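Local coordinates for protein putative oxidoreductase (Yersinia pestis, PDB 3KUX) that is a putative oxidoreductase that probably binds a nicotinamide adenine dinucleotide cofactor in its Rossmann domain, its substrate being unknown, at residues A[17-22]-A[259-263]; A[84-89]-A[109-114]; A[255-259]-A[300-304]; A[36-40]-A[54-59]. All blocks are in the same frame, centred on the assembly; numbering follows the deposited sequence.

Contact 1 of 4, residues A[17-22]-A[259-263]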
loop_
_atom_site.group_PDB
_atom_site.type_symbol
_atom_site.label_atom_id
_atom_site.label_comp_id
_atom_site.label_asym_id
_atom_site.label_seq_id
_atom_site.Cartn_x
_atom_site.Cartn_y
_atom_site.Cartn_z
ATOM N N TYR A 17 6.148 3.653 -13.628
ATOM C CA TYR A 17 5.990 4.718 -12.649
ATOM C C TYR A 17 6.349 4.244 -11.236
ATOM O O TYR A 17 6.881 5.010 -10.427
ATOM C CB TYR A 17 4.561 5.256 -12.675
ATOM C CG TYR A 17 4.282 6.234 -11.565
ATOM C CD1 TYR A 17 4.530 7.591 -11.731
ATOM C CD2 TYR A 17 3.790 5.799 -10.339
ATOM C CE1 TYR A 17 4.285 8.493 -10.710
ATOM C CE2 TYR A 17 3.541 6.692 -9.311
ATOM C CZ TYR A 17 3.790 8.037 -9.501
ATOM O OH TYR A 17 3.541 8.926 -8.484
ATOM N N ALA A 18 6.055 2.981 -10.948
ATOM C CA ALA A 18 6.311 2.425 -9.624
ATOM C C ALA A 18 7.799 2.170 -9.371
ATOM O O ALA A 18 8.310 2.495 -8.301
ATOM C CB ALA A 18 5.501 1.157 -9.410
ATOM N N SER A 19 8.490 1.589 -10.350
ATOM C CA SER A 19 9.916 1.297 -10.202
ATOM C C SER A 19 10.710 2.585 -10.051
ATOM O O SER A 19 11.599 2.706 -9.200
ATOM C CB SER A 19 10.430 0.525 -11.414
ATOM O OG SER A 19 9.921 -0.793 -11.426
ATOM N N LYS A 20 10.365 3.544 -10.900
ATOM C CA LYS A 20 10.978 4.857 -10.933
ATOM C C LYS A 20 10.723 5.619 -9.635
ATOM O O LYS A 20 11.636 6.211 -9.056
ATOM C CB LYS A 20 10.404 5.619 -12.132
ATOM C CG LYS A 20 10.383 7.131 -12.014
ATOM C CD LYS A 20 11.330 7.787 -13.011
ATOM C CE LYS A 20 10.953 9.248 -13.242
ATOM N NZ LYS A 20 10.939 10.034 -11.967
ATOM N N THR A 21 9.478 5.585 -9.173
ATOM C CA THR A 21 9.052 6.421 -8.058
ATOM C C THR A 21 9.310 5.797 -6.686
ATOM O O THR A 21 9.773 6.471 -5.769
ATOM C CB THR A 21 7.561 6.794 -8.187
ATOM O OG1 THR A 21 7.339 7.448 -9.441
ATOM C CG2 THR A 21 7.140 7.723 -7.067
ATOM N N PHE A 22 9.018 4.512 -6.542
ATOM C CA PHE A 22 9.116 3.870 -5.239
ATOM C C PHE A 22 10.273 2.891 -5.139
ATOM O O PHE A 22 11.231 3.112 -4.398
ATOM C CB PHE A 22 7.818 3.139 -4.903
ATOM C CG PHE A 22 6.624 4.040 -4.783
ATOM C CD1 PHE A 22 6.414 4.786 -3.631
ATOM C CD2 PHE A 22 5.704 4.137 -5.817
ATOM C CE1 PHE A 22 5.309 5.618 -3.515
ATOM C CE2 PHE A 22 4.600 4.970 -5.707
ATOM C CZ PHE A 22 4.403 5.711 -4.554
ATOM N N GLU A 259 5.257 10.456 -1.480
ATOM C CA GLU A 259 5.081 10.171 -2.900
ATOM C C GLU A 259 5.536 11.331 -3.789
ATOM O O GLU A 259 6.257 11.125 -4.765
ATOM C CB GLU A 259 3.635 9.797 -3.214
ATOM C CG GLU A 259 3.457 9.249 -4.624
ATOM C CD GLU A 259 2.078 8.655 -4.869
ATOM O OE1 GLU A 259 1.116 9.034 -4.160
ATOM O OE2 GLU A 259 1.962 7.806 -5.783
ATOM N N ASP A 260 5.116 12.546 -3.448
ATOM C CA ASP A 260 5.485 13.724 -4.224
ATOM C C ASP A 260 6.994 13.931 -4.264
ATOM O O ASP A 260 7.571 14.174 -5.324
ATOM C CB ASP A 260 4.792 14.977 -3.676
ATOM C CG ASP A 260 3.337 15.079 -4.114
ATOM O OD1 ASP A 260 3.057 14.883 -5.318
ATOM O OD2 ASP A 260 2.470 15.360 -3.259
ATOM N N ARG A 261 7.633 13.825 -3.104
ATOM C CA ARG A 261 9.066 14.063 -3.007
ATOM C C ARG A 261 9.876 13.001 -3.747
ATOM O O ARG A 261 10.952 13.288 -4.273
ATOM C CB ARG A 261 9.493 14.182 -1.544
ATOM C CG ARG A 261 8.977 15.451 -0.874
ATOM C CD ARG A 261 9.298 15.478 0.611
ATOM N NE ARG A 261 10.734 15.394 0.871
ATOM C CZ ARG A 261 11.269 15.398 2.087
ATOM N NH1 ARG A 261 10.489 15.478 3.155
ATOM N NH2 ARG A 261 12.580 15.320 2.237
ATOM N N LEU A 262 9.355 11.780 -3.802
ATOM C CA LEU A 262 10.009 10.730 -4.577
ATOM C C LEU A 262 9.827 11.012 -6.059
ATOM O O LEU A 262 10.786 10.964 -6.827
ATOM C CB LEU A 262 9.469 9.345 -4.209
ATOM C CG LEU A 262 9.861 8.847 -2.812
ATOM C CD1 LEU A 262 9.178 7.525 -2.470
ATOM C CD2 LEU A 262 11.376 8.729 -2.687
ATOM N N LYS A 263 8.591 11.317 -6.452
ATOM C CA LYS A 263 8.296 11.779 -7.807
ATOM C C LYS A 263 9.286 12.850 -8.251
ATOM O O LYS A 263 9.788 12.819 -9.377
ATOM C CB LYS A 263 6.877 12.352 -7.885
ATOM C CG LYS A 263 5.811 11.358 -8.316
ATOM C CD LYS A 263 4.422 11.801 -7.869
ATOM C CE LYS A 263 4.116 13.230 -8.301
ATOM N NZ LYS A 263 4.137 13.383 -9.781
#

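Contact 2 of 4, residues A[84-89]-A[109-114]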
loop_
_atom_site.group_PDB
_atom_site.type_symbol
_atom_site.label_atom_id
_atom_site.label_comp_id
_atom_site.label_asym_id
_atom_site.label_seq_id
_atom_site.Cartn_x
_atom_site.Cartn_y
_atom_site.Cartn_z
ATOM N N ALA A 84 5.960 -13.787 -11.200
ATOM C CA ALA A 84 6.060 -14.275 -9.832
ATOM C C ALA A 84 6.413 -15.763 -9.797
ATOM O O ALA A 84 7.364 -16.164 -9.131
ATOM C CB ALA A 84 4.771 -14.007 -9.073
ATOM N N GLN A 85 5.648 -16.578 -10.516
ATOM C CA GLN A 85 5.934 -18.007 -10.588
ATOM C C GLN A 85 7.365 -18.246 -11.044
ATOM O O GLN A 85 8.145 -18.902 -10.355
ATOM C CB GLN A 85 4.957 -18.712 -11.528
ATOM C CG GLN A 85 3.594 -18.981 -10.912
ATOM C CD GLN A 85 3.573 -20.234 -10.057
ATOM O OE1 GLN A 85 3.258 -20.186 -8.866
ATOM N NE2 GLN A 85 3.908 -21.366 -10.661
ATOM N N SER A 86 7.708 -17.708 -12.210
ATOM C CA SER A 86 9.054 -17.854 -12.742
ATOM C C SER A 86 10.091 -17.541 -11.666
ATOM O O SER A 86 11.094 -18.244 -11.532
ATOM C CB SER A 86 9.260 -16.936 -13.951
ATOM O OG SER A 86 8.450 -17.323 -15.049
ATOM N N ALA A 87 9.835 -16.486 -10.898
ATOM C CA ALA A 87 10.772 -16.026 -9.875
ATOM C C ALA A 87 10.925 -17.030 -8.739
ATOM O O ALA A 87 12.042 -17.363 -8.338
ATOM C CB ALA A 87 10.344 -14.674 -9.335
ATOM N N LEU A 88 9.799 -17.504 -8.219
ATOM C CA LEU A 88 9.812 -18.497 -7.154
ATOM C C LEU A 88 10.438 -19.795 -7.645
ATOM O O LEU A 88 11.121 -20.489 -6.892
ATOM C CB LEU A 88 8.396 -18.755 -6.640
ATOM C CG LEU A 88 7.734 -17.619 -5.859
ATOM C CD1 LEU A 88 6.289 -17.968 -5.546
ATOM C CD2 LEU A 88 8.507 -17.329 -4.588
ATOM N N ALA A 89 10.201 -20.119 -8.912
ATOM C CA ALA A 89 10.803 -21.298 -9.518
ATOM C C ALA A 89 12.317 -21.151 -9.516
ATOM O O ALA A 89 13.041 -22.082 -9.164
ATOM C CB ALA A 89 10.289 -21.490 -10.934
ATOM N N ALA A 109 -1.936 -19.603 -5.026
ATOM C CA ALA A 109 -0.950 -20.473 -5.650
ATOM C C ALA A 109 0.457 -20.001 -5.302
ATOM O O ALA A 109 1.304 -20.794 -4.885
ATOM C CB ALA A 109 -1.151 -20.504 -7.157
ATOM N N LEU A 110 0.698 -18.703 -5.468
ATOM C CA LEU A 110 1.983 -18.107 -5.110
ATOM C C LEU A 110 2.269 -18.258 -3.618
ATOM O O LEU A 110 3.388 -18.573 -3.222
ATOM C CB LEU A 110 2.009 -16.631 -5.497
ATOM C CG LEU A 110 1.863 -16.310 -6.982
ATOM C CD1 LEU A 110 1.806 -14.802 -7.187
ATOM C CD2 LEU A 110 3.003 -16.929 -7.778
ATOM N N LYS A 111 1.247 -18.025 -2.802
ATOM C CA LYS A 111 1.344 -18.180 -1.355
ATOM C C LYS A 111 1.824 -19.582 -0.980
ATOM O O LYS A 111 2.595 -19.749 -0.031
ATOM C CB LYS A 111 -0.013 -17.881 -0.709
ATOM C CG LYS A 111 -0.202 -18.433 0.700
ATOM C CD LYS A 111 0.698 -17.729 1.704
ATOM C CE LYS A 111 0.520 -18.290 3.114
ATOM N NZ LYS A 111 1.114 -19.649 3.272
ATOM N N GLU A 112 1.366 -20.583 -1.729
ATOM C CA GLU A 112 1.737 -21.971 -1.477
ATOM C C GLU A 112 3.092 -22.312 -2.089
ATOM O O GLU A 112 3.984 -22.827 -1.414
ATOM C CB GLU A 112 0.680 -22.916 -2.046
ATOM C CG GLU A 112 -0.690 -22.797 -1.407
ATOM C CD GLU A 112 -1.714 -23.688 -2.086
ATOM O OE1 GLU A 112 -1.304 -24.614 -2.819
ATOM O OE2 GLU A 112 -2.928 -23.462 -1.892
ATOM N N HIS A 113 3.233 -22.034 -3.379
ATOM C CA HIS A 113 4.474 -22.303 -4.088
ATOM C C HIS A 113 5.652 -21.659 -3.357
ATOM O O HIS A 113 6.719 -22.259 -3.226
ATOM C CB HIS A 113 4.360 -21.801 -5.531
ATOM C CG HIS A 113 5.629 -21.901 -6.318
ATOM N ND1 HIS A 113 5.798 -21.271 -7.533
ATOM C CD2 HIS A 113 6.795 -22.539 -6.060
ATOM C CE1 HIS A 113 7.008 -21.529 -7.996
ATOM N NE2 HIS A 113 7.635 -22.294 -7.120
ATOM N N ALA A 114 5.440 -20.443 -2.863
ATOM C CA ALA A 114 6.479 -19.707 -2.147
ATOM C C ALA A 114 6.710 -20.273 -0.752
ATOM O O ALA A 114 7.788 -20.122 -0.180
ATOM C CB ALA A 114 6.121 -18.236 -2.063
#

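Contact 3 of 4, residues A[255-259]-A[300-304]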
loop_
_atom_site.group_PDB
_atom_site.type_symbol
_atom_site.label_atom_id
_atom_site.label_comp_id
_atom_site.label_asym_id
_atom_site.label_seq_id
_atom_site.Cartn_x
_atom_site.Cartn_y
_atom_site.Cartn_z
ATOM N N VAL A 255 -2.534 14.499 2.734
ATOM C CA VAL A 255 -2.067 13.135 2.474
ATOM C C VAL A 255 -0.604 13.002 2.885
ATOM O O VAL A 255 0.059 14.002 3.160
ATOM C CB VAL A 255 -2.203 12.744 0.985
ATOM C CG1 VAL A 255 -3.647 12.794 0.567
ATOM C CG2 VAL A 255 -1.343 13.646 0.104
ATOM N N ASP A 256 -0.100 11.775 2.927
ATOM C CA ASP A 256 1.312 11.563 3.240
ATOM C C ASP A 256 2.186 12.197 2.158
ATOM O O ASP A 256 1.871 12.100 0.971
ATOM C CB ASP A 256 1.618 10.071 3.392
ATOM C CG ASP A 256 3.096 9.797 3.562
ATOM O OD1 ASP A 256 3.501 9.405 4.677
ATOM O OD2 ASP A 256 3.850 9.988 2.582
ATOM N N PRO A 257 3.290 12.844 2.563
ATOM C CA PRO A 257 4.074 13.683 1.654
ATOM C C PRO A 257 5.203 12.986 0.880
ATOM O O PRO A 257 5.866 13.632 0.067
ATOM C CB PRO A 257 4.674 14.732 2.598
ATOM C CG PRO A 257 4.757 14.044 3.949
ATOM C CD PRO A 257 3.860 12.824 3.923
ATOM N N GLN A 258 5.428 11.696 1.114
ATOM C CA GLN A 258 6.567 11.019 0.492
ATOM C C GLN A 258 6.431 10.867 -1.018
ATOM O O GLN A 258 7.385 11.112 -1.759
ATOM C CB GLN A 258 6.812 9.650 1.125
ATOM C CG GLN A 258 6.978 9.677 2.624
ATOM C CD GLN A 258 7.123 8.288 3.209
ATOM O OE1 GLN A 258 8.163 7.640 3.059
ATOM N NE2 GLN A 258 6.080 7.822 3.886
ATOM N N GLU A 259 5.257 10.456 -1.480
ATOM C CA GLU A 259 5.081 10.171 -2.900
ATOM C C GLU A 259 5.536 11.331 -3.789
ATOM O O GLU A 259 6.257 11.125 -4.765
ATOM C CB GLU A 259 3.635 9.797 -3.214
ATOM C CG GLU A 259 3.457 9.249 -4.624
ATOM C CD GLU A 259 2.078 8.655 -4.869
ATOM O OE1 GLU A 259 1.116 9.034 -4.160
ATOM O OE2 GLU A 259 1.962 7.806 -5.783
ATOM N N GLY A 300 6.219 10.119 7.774
ATOM C CA GLY A 300 6.012 8.953 6.920
ATOM C C GLY A 300 7.313 8.188 6.856
ATOM O O GLY A 300 8.384 8.767 7.040
ATOM N N ASN A 301 7.244 6.888 6.598
ATOM C CA ASN A 301 8.447 6.070 6.677
ATOM C C ASN A 301 8.400 4.856 5.762
ATOM O O ASN A 301 8.442 3.712 6.226
ATOM C CB ASN A 301 8.677 5.634 8.126
ATOM C CG ASN A 301 10.035 5.005 8.342
ATOM O OD1 ASN A 301 10.974 5.243 7.577
ATOM N ND2 ASN A 301 10.151 4.197 9.390
ATOM N N TYR A 302 8.314 5.101 4.460
ATOM C CA TYR A 302 8.200 4.004 3.517
ATOM C C TYR A 302 9.402 3.067 3.606
ATOM O O TYR A 302 9.247 1.853 3.486
ATOM C CB TYR A 302 7.998 4.515 2.086
ATOM C CG TYR A 302 6.613 5.078 1.811
ATOM C CD1 TYR A 302 5.517 4.693 2.570
ATOM C CD2 TYR A 302 6.400 5.979 0.772
ATOM C CE1 TYR A 302 4.257 5.199 2.316
ATOM C CE2 TYR A 302 5.143 6.485 0.510
ATOM C CZ TYR A 302 4.077 6.092 1.285
ATOM O OH TYR A 302 2.824 6.597 1.031
ATOM N N PRO A 303 10.602 3.624 3.841
ATOM C CA PRO A 303 11.819 2.804 3.924
ATOM C C PRO A 303 11.697 1.660 4.927
ATOM O O PRO A 303 12.374 0.645 4.786
ATOM C CB PRO A 303 12.895 3.795 4.385
ATOM C CG PRO A 303 12.374 5.140 4.001
ATOM C CD PRO A 303 10.872 5.047 4.115
ATOM N N ALA A 304 10.845 1.819 5.933
ATOM C CA ALA A 304 10.652 0.759 6.914
ATOM C C ALA A 304 10.277 -0.568 6.245
ATOM O O ALA A 304 10.595 -1.642 6.764
ATOM C CB ALA A 304 9.604 1.160 7.948
#

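Contact 4 of 4, residues A[36-40]-A[54-59]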
loop_
_atom_site.group_PDB
_atom_site.type_symbol
_atom_site.label_atom_id
_atom_site.label_comp_id
_atom_site.label_asym_id
_atom_site.label_seq_id
_atom_site.Cartn_x
_atom_site.Cartn_y
_atom_site.Cartn_z
ATOM N N ALA A 36 20.967 -4.877 -7.904
ATOM C CA ALA A 36 21.892 -5.475 -8.855
ATOM C C ALA A 36 21.541 -5.114 -10.294
ATOM O O ALA A 36 22.393 -4.642 -11.044
ATOM C CB ALA A 36 21.937 -6.986 -8.678
ATOM N N GLY A 37 20.287 -5.329 -10.678
ATOM C CA GLY A 37 19.878 -5.085 -12.058
ATOM C C GLY A 37 18.416 -4.731 -12.253
ATOM O O GLY A 37 17.576 -4.990 -11.391
ATOM N N VAL A 38 18.120 -4.137 -13.402
ATOM C CA VAL A 38 16.758 -3.785 -13.766
ATOM C C VAL A 38 16.497 -4.213 -15.204
ATOM O O VAL A 38 17.319 -3.957 -16.084
ATOM C CB VAL A 38 16.529 -2.272 -13.664
ATOM C CG1 VAL A 38 15.076 -1.933 -13.981
ATOM C CG2 VAL A 38 16.922 -1.766 -12.286
ATOM N N SER A 39 15.362 -4.867 -15.439
ATOM C CA SER A 39 14.975 -5.261 -16.792
ATOM C C SER A 39 14.104 -4.180 -17.420
ATOM O O SER A 39 13.135 -3.726 -16.811
ATOM C CB SER A 39 14.242 -6.604 -16.781
ATOM O OG SER A 39 13.095 -6.563 -15.950
ATOM N N SER A 40 14.449 -3.761 -18.635
ATOM C CA SER A 40 13.726 -2.670 -19.280
ATOM C C SER A 40 13.955 -2.592 -20.784
ATOM O O SER A 40 14.976 -3.058 -21.294
ATOM C CB SER A 40 14.100 -1.335 -18.629
ATOM O OG SER A 40 13.471 -0.252 -19.292
ATOM N N PRO A 54 22.852 -1.377 -14.574
ATOM C CA PRO A 54 22.990 -2.775 -14.959
ATOM C C PRO A 54 21.679 -3.280 -15.546
ATOM O O PRO A 54 21.067 -4.205 -15.010
ATOM C CB PRO A 54 23.299 -3.481 -13.635
ATOM C CG PRO A 54 23.770 -2.401 -12.716
ATOM C CD PRO A 54 23.008 -1.186 -13.123
ATOM N N VAL A 55 21.265 -2.658 -16.647
ATOM C CA VAL A 55 20.001 -2.958 -17.302
ATOM C C VAL A 55 20.065 -4.211 -18.162
ATOM O O VAL A 55 21.047 -4.448 -18.858
ATOM C CB VAL A 55 19.556 -1.783 -18.199
ATOM C CG1 VAL A 55 18.572 -2.257 -19.253
ATOM C CG2 VAL A 55 18.958 -0.666 -17.356
ATOM N N VAL A 56 19.005 -5.010 -18.097
ATOM C CA VAL A 56 18.807 -6.123 -19.017
ATOM C C VAL A 56 17.451 -5.950 -19.698
ATOM O O VAL A 56 16.546 -5.328 -19.141
ATOM C CB VAL A 56 18.867 -7.485 -18.298
ATOM C CG1 VAL A 56 20.168 -7.619 -17.528
ATOM C CG2 VAL A 56 17.683 -7.643 -17.367
ATOM N N SER A 57 17.309 -6.493 -20.901
ATOM C CA SER A 57 16.087 -6.288 -21.674
ATOM C C SER A 57 15.030 -7.359 -21.415
ATOM O O SER A 57 13.919 -7.272 -21.933
ATOM C CB SER A 57 16.401 -6.220 -23.171
ATOM O OG SER A 57 16.676 -7.508 -23.693
ATOM N N ASP A 58 15.375 -8.361 -20.611
ATOM C CA ASP A 58 14.466 -9.475 -20.349
ATOM C C ASP A 58 14.544 -9.986 -18.909
ATOM O O ASP A 58 15.599 -10.428 -18.458
ATOM C CB ASP A 58 14.743 -10.621 -21.322
ATOM C CG ASP A 58 13.932 -11.861 -21.007
ATOM O OD1 ASP A 58 12.739 -11.727 -20.657
ATOM O OD2 ASP A 58 14.492 -12.973 -21.114
ATOM N N PRO A 59 13.412 -9.934 -18.190
ATOM C CA PRO A 59 13.308 -10.361 -16.796
ATOM C C PRO A 59 13.870 -11.758 -16.536
ATOM O O PRO A 59 14.403 -12.017 -15.455
ATOM C CB PRO A 59 11.800 -10.346 -16.546
ATOM C CG PRO A 59 11.297 -9.280 -17.448
ATOM C CD PRO A 59 12.146 -9.366 -18.687
#

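Contact 1 of 4, residues A[17-22]-A[259-263]
E259 reaches over to Y17 and F22 where the start of helix 17-28 meets helix 258-263. The two short axes come within 9.2 Å at 95°, so the helices cross almost perpendicularly. E259 leaves its helix with CG anti to the backbone N (chi1 -170°), and the rest of the chain runs straight out. CB stands 4.4 Å from F22 CZ, and CG closes in to 3.7 Å from the same atom. CD is about equally far from F22 CZ and the Y17 hydroxyl. At the tip OE2 lies at the edge of both rings: it is 3.4 Å from F22 CZ and accepts a weak hydrogen bond from Y17 OH at 3.3 Å. Glutamate suits this place because its CG can pack beside F22 while the carboxylate goes on to the tyrosine hydroxyl. The carboxylate and tyrosine planes are turned 60° apart, and OE1 makes a long, weak ion pair with R127. K263 bends at chi3 and chi4, and its CG and CD pass the Y17 hydroxyl. T21, small enough for the close CA approach of 5.4 Å to K263 CA, sets CG2 against L262 CB at 4.0 Å and turns OG1 back to Y17 O. L262 completes the apolar side with CD1 4.1 Å from F22 CD1. K20 packs on Y15 and D49, and L262 also leans on W273 and on P25 of helix 17-28. The contact thus joins the first Rossmann helix, which follows strand 8-13, to helix 258-263 of the C-terminal domain.

Contact 2 of 4, residues A[84-89]-A[109-114]
L88 faces A114, their CA atoms 6.1 Å apart, on two helices that run almost exactly parallel, the axes 10.2 Å apart at closest approach and 5° off a common direction. H113 is the central side chain. With CG anti to the backbone N (chi1 174°), its imidazole reaches across to helix 80-89 and is held in two ways. In the ring plane, ND1 donates to Q85 OE1 at 3.1 Å, a fairly straight bond (158° at the hydrogen), although the donor stands above the amide carbonyl plane and does not lie on a lone pair. Over one face lies L88 CB, 3.7 Å from the ring centroid, a CH-pi contact displaced toward the CE1 side. Since an amide oxygen can only accept, ND1 is the protonated nitrogen if the amide is built the right way round, and histidine fits because one flat ring can offer both a polar edge and an apolar face. Q85 is bent at chi2, which brings OE1 beside L110 CD2 as well as H113. Closer to the sheet the side-chain packing is apolar. L88 forks its methyls round A114 CB, with CD1 at 3.5 Å, and L110 places CD1 3.6 Å from A84 CB. A84 and A114 are small enough to take the leucine branches coming from the partner helix, so each helix offers one small and one large residue. Both helices lie on the same side of the parallel Rossmann sheet: A87 and L88 rest on V94 of strand 93-96, while L110 and A114 rest on L121 of strand 121-123. Beyond helix 104-116, K111 packs against helix 323-342.

Contact 3 of 4, residues A[255-259]-A[300-304]
Q258 lies against Y302 and grips the backbone that leads into helix 303-313. The hydrogen bonds come first. Q258 OE1 accepts from Y302 N at 2.9 Å, nearly straight at 164°, in the carbonyl plane and on a lone pair; W273 NE1 is a second donor to the same oxygen. With OE1 so engaged, Q258 NE2 turns to D256, donating to OD1 at 3.1 Å on its syn side and almost within the amide plane. The other carboxylate oxygen, D256 OD2, accepts from Q258 N at 2.7 Å, a capping bond for the turn into helix 258-263. Aspartate is thus short enough to reach the helix start and has a second oxygen left for the glutamine amide and S131 N, while glutamine supplies both an acceptor and a donor from one flat group. The second kind of interaction is stacking. The Q258 amide lies on the Y302 ring with the planes 27° apart, and NE2 is 3.3 Å above the plane over its centre. Q258 CB continues the cover at 3.6 Å from Y302 CE2. The third is close packing on G300: its CA is 3.4 Å from D256 OD1, and with that oxygen and Q258 NE2 lying so near, the position suits glycine, which has no side chain. Y302 OH bonds to D130 OD1, just ahead of helix 131-142. The Y302 side chain also packs on F22 and L26 of helix 17-28, so this junction of two helix starts faces the Rossmann domain, with G300 and N301 bonded through their backbones to G274 and W129.

Contact 4 of 4, residues A[36-40]-A[54-59]
V38 pairs with V55 and S39 with V56 in parallel register at the edge of the Rossmann sheet, closing the beta-alpha-beta crossover made by strand 33-39, helix 43-47 and strand 55-56. Side chains alternate between the faces. V38 and V55 point to the face where the crossover helix lies, and V55 packs on A43, V46 and H47; a branched valine suits an extended strand that must be covered by a helix. S39 and V56 turn to the opposite face, toward helix 59-64. There V56 CG2 is 3.6 Å from S39 CB, and the serine turns OG inward over its own backbone (chi1 58°), where P59 CG lies 3.6 Å from it. Serine is small enough to sit against P59, and its hydroxyl also makes a weak hydrogen bond with G14 N, in the turn after strand 8-13. In dinucleotide-binding relatives the end of the second strand lies near the adenosine ribose, so S39 and S40 probably border the cofactor site. V38 N bonds only weakly to P54 O, at 3.4 Å. The firmer backbone link is V56 N to V38 O, 2.8 Å long, with the donor tilted 28° from the carbonyl plane.

Overall arrangement
Contacts 1 and 3 are neighbours, their centres 11 Å apart: they share E259, and F22 CE1 lies 4.1 Å from Y302 CE2, so helix 17-28, helix 258-263 and the start of helix 303-313 pack as one junction between the two domains. Contacts 2 and 4 belong to the Rossmann domain alone, with centres 20 Å apart; contact 4 closes its edge and contact 2 pairs two of its helices. Contact 4 is 19 Å from contact 1 between centres, and both probably lie near the nucleotide site, as expected for the first helix and second strand of a Rossmann fold. Contacts 2 and 3, with centres 29 Å apart, are on opposite sides of the chain's centre.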